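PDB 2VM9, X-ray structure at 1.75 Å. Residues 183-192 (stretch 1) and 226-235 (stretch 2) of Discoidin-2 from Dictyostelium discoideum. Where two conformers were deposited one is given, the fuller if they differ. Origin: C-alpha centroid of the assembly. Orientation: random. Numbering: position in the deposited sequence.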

# COMPACT_ATOMS: atom_id res chain seq x y z
N ARG A 183 -21.97 23.71 30.32
CA ARG A 183 -22.85 22.56 30.30
C ARG A 183 -22.37 21.62 29.20
O ARG A 183 -22.07 22.05 28.09
CB ARG A 183 -24.30 23.01 30.03
CG ARG A 183 -24.94 23.61 31.30
CD ARG A 183 -26.17 24.43 30.97
NE ARG A 183 -25.76 25.64 30.25
CZ ARG A 183 -26.23 26.04 29.07
NH1 ARG A 183 -27.21 25.38 28.44
NH2 ARG A 183 -25.74 27.15 28.52
N THR A 184 -22.23 20.34 29.53
CA THR A 184 -21.64 19.40 28.57
C THR A 184 -22.38 18.09 28.59
O THR A 184 -22.99 17.72 29.61
CB THR A 184 -20.09 19.17 28.77
OG1 THR A 184 -19.84 18.48 30.01
CG2 THR A 184 -19.32 20.45 28.81
N ILE A 185 -22.39 17.40 27.47
CA ILE A 185 -22.90 16.03 27.43
C ILE A 185 -21.97 15.21 26.57
O ILE A 185 -21.35 15.74 25.64
CB ILE A 185 -24.34 15.94 26.95
CG1 ILE A 185 -24.55 16.51 25.54
CG2 ILE A 185 -25.28 16.59 27.93
CD1 ILE A 185 -24.25 15.43 24.43
N VAL A 186 -21.86 13.94 26.89
CA VAL A 186 -20.94 13.08 26.19
C VAL A 186 -21.78 12.09 25.43
O VAL A 186 -22.71 11.50 25.99
CB VAL A 186 -20.02 12.32 27.20
CG1 VAL A 186 -19.37 11.11 26.53
CG2 VAL A 186 -18.99 13.24 27.75
N ARG A 187 -21.45 11.90 24.15
CA ARG A 187 -22.00 10.79 23.39
C ARG A 187 -20.87 9.84 23.09
O ARG A 187 -19.87 10.23 22.49
CB ARG A 187 -22.63 11.27 22.08
CG ARG A 187 -23.90 12.08 22.28
CD ARG A 187 -25.00 11.20 22.87
NE ARG A 187 -26.19 11.96 23.22
CZ ARG A 187 -26.48 12.42 24.44
NH1 ARG A 187 -25.64 12.23 25.46
NH2 ARG A 187 -27.62 13.08 24.65
N HIS A 188 -21.01 8.58 23.52
CA HIS A 188 -19.96 7.63 23.22
C HIS A 188 -20.17 7.01 21.87
O HIS A 188 -21.27 6.58 21.51
CB HIS A 188 -19.77 6.55 24.29
CG HIS A 188 -18.61 5.66 24.00
ND1 HIS A 188 -17.31 6.03 24.25
CD2 HIS A 188 -18.54 4.44 23.41
CE1 HIS A 188 -16.49 5.07 23.86
NE2 HIS A 188 -17.22 4.09 23.35
N VAL A 189 -19.10 7.02 21.09
CA VAL A 189 -19.09 6.52 19.73
C VAL A 189 -18.25 5.25 19.70
O VAL A 189 -17.14 5.22 20.19
CB VAL A 189 -18.53 7.59 18.76
CG1 VAL A 189 -18.56 7.09 17.31
CG2 VAL A 189 -19.34 8.92 18.90
N LYS A 190 -18.81 4.19 19.14
CA LYS A 190 -18.05 2.95 18.95
C LYS A 190 -17.70 2.87 17.47
O LYS A 190 -18.57 3.06 16.62
CB LYS A 190 -18.91 1.75 19.38
CG LYS A 190 -18.18 0.42 19.34
CD LYS A 190 -19.12 -0.74 19.72
CE LYS A 190 -18.98 -1.91 18.73
NZ LYS A 190 -19.34 -1.51 17.31
N PHE A 191 -16.42 2.63 17.16
CA PHE A 191 -16.00 2.52 15.76
C PHE A 191 -16.64 1.26 15.17
O PHE A 191 -16.80 0.28 15.89
CB PHE A 191 -14.47 2.42 15.63
CG PHE A 191 -13.72 3.63 16.14
CD1 PHE A 191 -14.08 4.92 15.73
CD2 PHE A 191 -12.65 3.48 17.02
CE1 PHE A 191 -13.38 6.05 16.21
CE2 PHE A 191 -11.94 4.59 17.51
CZ PHE A 191 -12.32 5.89 17.09
N PRO A 192 -17.03 1.30 13.89
CA PRO A 192 -17.56 0.06 13.30
C PRO A 192 -16.66 -1.16 13.57
O PRO A 192 -17.17 -2.23 13.91
CB PRO A 192 -17.62 0.39 11.81
CG PRO A 192 -17.89 1.89 11.79
CD PRO A 192 -17.03 2.42 12.92
N ILE A 226 -10.21 8.79 23.43
CA ILE A 226 -10.11 7.98 22.23
C ILE A 226 -9.40 6.68 22.61
O ILE A 226 -8.38 6.71 23.26
CB ILE A 226 -9.33 8.70 21.11
CG1 ILE A 226 -9.98 10.05 20.78
CG2 ILE A 226 -9.25 7.80 19.87
CD1 ILE A 226 -9.06 11.06 20.03
N THR A 227 -9.98 5.57 22.21
CA THR A 227 -9.37 4.24 22.40
C THR A 227 -9.32 3.52 21.06
O THR A 227 -9.74 4.05 20.02
CB THR A 227 -10.17 3.39 23.41
OG1 THR A 227 -11.43 3.00 22.83
CG2 THR A 227 -10.40 4.15 24.72
N THR A 228 -8.82 2.29 21.06
CA THR A 228 -8.92 1.49 19.87
C THR A 228 -10.35 1.20 19.47
O THR A 228 -10.60 0.94 18.30
CB THR A 228 -8.18 0.15 20.03
OG1 THR A 228 -8.72 -0.53 21.16
CG2 THR A 228 -6.70 0.41 20.21
N LYS A 229 -11.30 1.25 20.42
CA LYS A 229 -12.68 0.84 20.17
C LYS A 229 -13.62 2.00 19.85
O LYS A 229 -14.66 1.80 19.23
CB LYS A 229 -13.26 0.10 21.37
CG LYS A 229 -12.65 -1.30 21.63
CD LYS A 229 -13.46 -2.04 22.72
CE LYS A 229 -12.88 -3.45 22.99
NZ LYS A 229 -13.57 -4.15 24.14
N GLY A 230 -13.26 3.20 20.26
CA GLY A 230 -14.18 4.32 20.07
C GLY A 230 -13.70 5.57 20.76
O GLY A 230 -12.53 5.69 21.10
N PHE A 231 -14.60 6.53 20.92
CA PHE A 231 -14.21 7.78 21.57
C PHE A 231 -15.45 8.45 22.12
O PHE A 231 -16.57 8.00 21.88
CB PHE A 231 -13.48 8.69 20.56
CG PHE A 231 -14.39 9.28 19.49
CD1 PHE A 231 -14.86 10.59 19.61
CD2 PHE A 231 -14.77 8.53 18.38
CE1 PHE A 231 -15.68 11.14 18.64
CE2 PHE A 231 -15.62 9.08 17.40
CZ PHE A 231 -16.07 10.39 17.54
N ASP A 232 -15.25 9.54 22.86
CA ASP A 232 -16.39 10.32 23.33
C ASP A 232 -16.44 11.64 22.58
O ASP A 232 -15.43 12.34 22.50
CB ASP A 232 -16.23 10.65 24.83
CG ASP A 232 -16.42 9.46 25.74
OD1 ASP A 232 -17.21 8.56 25.41
OD2 ASP A 232 -15.82 9.47 26.82
N LEU A 233 -17.61 11.96 22.04
CA LEU A 233 -17.84 13.31 21.50
C LEU A 233 -18.46 14.10 22.64
O LEU A 233 -19.58 13.81 23.07
CB LEU A 233 -18.79 13.26 20.32
CG LEU A 233 -18.78 14.48 19.36
CD1 LEU A 233 -18.72 15.80 20.10
CD2 LEU A 233 -17.66 14.40 18.36
N THR A 234 -17.70 15.05 23.18
CA THR A 234 -18.21 15.89 24.23
C THR A 234 -18.79 17.13 23.55
O THR A 234 -18.06 17.84 22.85
CB THR A 234 -17.10 16.26 25.23
OG1 THR A 234 -16.58 15.05 25.82
CG2 THR A 234 -17.67 17.17 26.32
N PHE A 235 -20.10 17.34 23.73
CA PHE A 235 -20.79 18.51 23.17
C PHE A 235 -20.81 19.52 24.29
O PHE A 235 -21.12 19.18 25.44
CB PHE A 235 -22.22 18.15 22.77
CG PHE A 235 -22.30 17.21 21.60
CD1 PHE A 235 -22.50 17.72 20.32
CD2 PHE A 235 -22.19 15.83 21.77
CE1 PHE A 235 -22.60 16.87 19.22
CE2 PHE A 235 -22.26 14.96 20.67
CZ PHE A 235 -22.47 15.48 19.39
O HOH W 1 -14.87 -0.64 18.08

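Residues 183-190 and 230-235 form neighbouring antiparallel strands, their directions 155° apart and their axes 4.6 Å apart at the closest point. The register runs from Ile 185 opposite Phe 235 to Lys 190 opposite Gly 230. Hydrogen-bonded and non-hydrogen-bonded pairs alternate along it. Ile 185 and Phe 235 exchange two bonds: Ile 185 N to Phe 235 O at 3.0 Å, and Phe 235 N to Ile 185 O at 2.8 Å. Arg 187 and Leu 233 do the same, with Arg 187 N to Leu 233 O and Leu 233 N to Arg 187 O both at 2.9 Å. Val 189 N reaches Phe 231 O at 2.8 Å, and Phe 231 N returns to Val 189 O at 2.9 Å. Just past the strand, Phe 191 N donates to Lys 229 O at 2.8 Å. One water also ties this end, donating to Phe 191 O at 3.1 Å and to Lys 229 O at 2.7 Å.

Between these pairs, CA-H groups point at carbonyls. Gly 230 CA lies 3.1 Å from Val 189 O. A CB at Gly 230 would sit about 2.0 Å from Val 189 O, so this backbone geometry leaves no room for one.

The side chains divide between two faces. On one are Ile 185, Arg 187, Val 189, Phe 231, Leu 233 and Phe 235. Here the contacts are largely apolar. Ile 185 CD1 meets Phe 235 CD2 at 3.4 Å. The aliphatic part of Arg 187 packs on the same ring, CG to Phe 235 CE2 at 3.7 Å, while its charged end leads away and is bonded partly elsewhere in the structure. Val 189 CB sits over the face of the Phe 231 ring, 4.0 Å from its centroid, in a CH-pi contact.

The other face carries Val 186, His 188, Lys 190, Asp 232 and Thr 234, and is more polar. His 188 ND1 donates to Asp 232 OD1 at 2.8 Å. The acceptor lies near the plane of the imidazole, where a ring N-H can point at it. Val 186 sits beside this pair, its CG1 3.5 Å from Asp 232 CG, and its CG2 is 3.6 Å from Thr 234 OG1.

Phe 191 is buried and folds back against the turn before the second strand. Gly 230 CA lies over one face of the Phe 191 ring, 3.7 Å from its centroid, in a CH-pi contact. Phe 191 CE1 touches Phe 231 CD2 at 3.6 Å. The two rings are near parallel but slid apart, so they barely overlap.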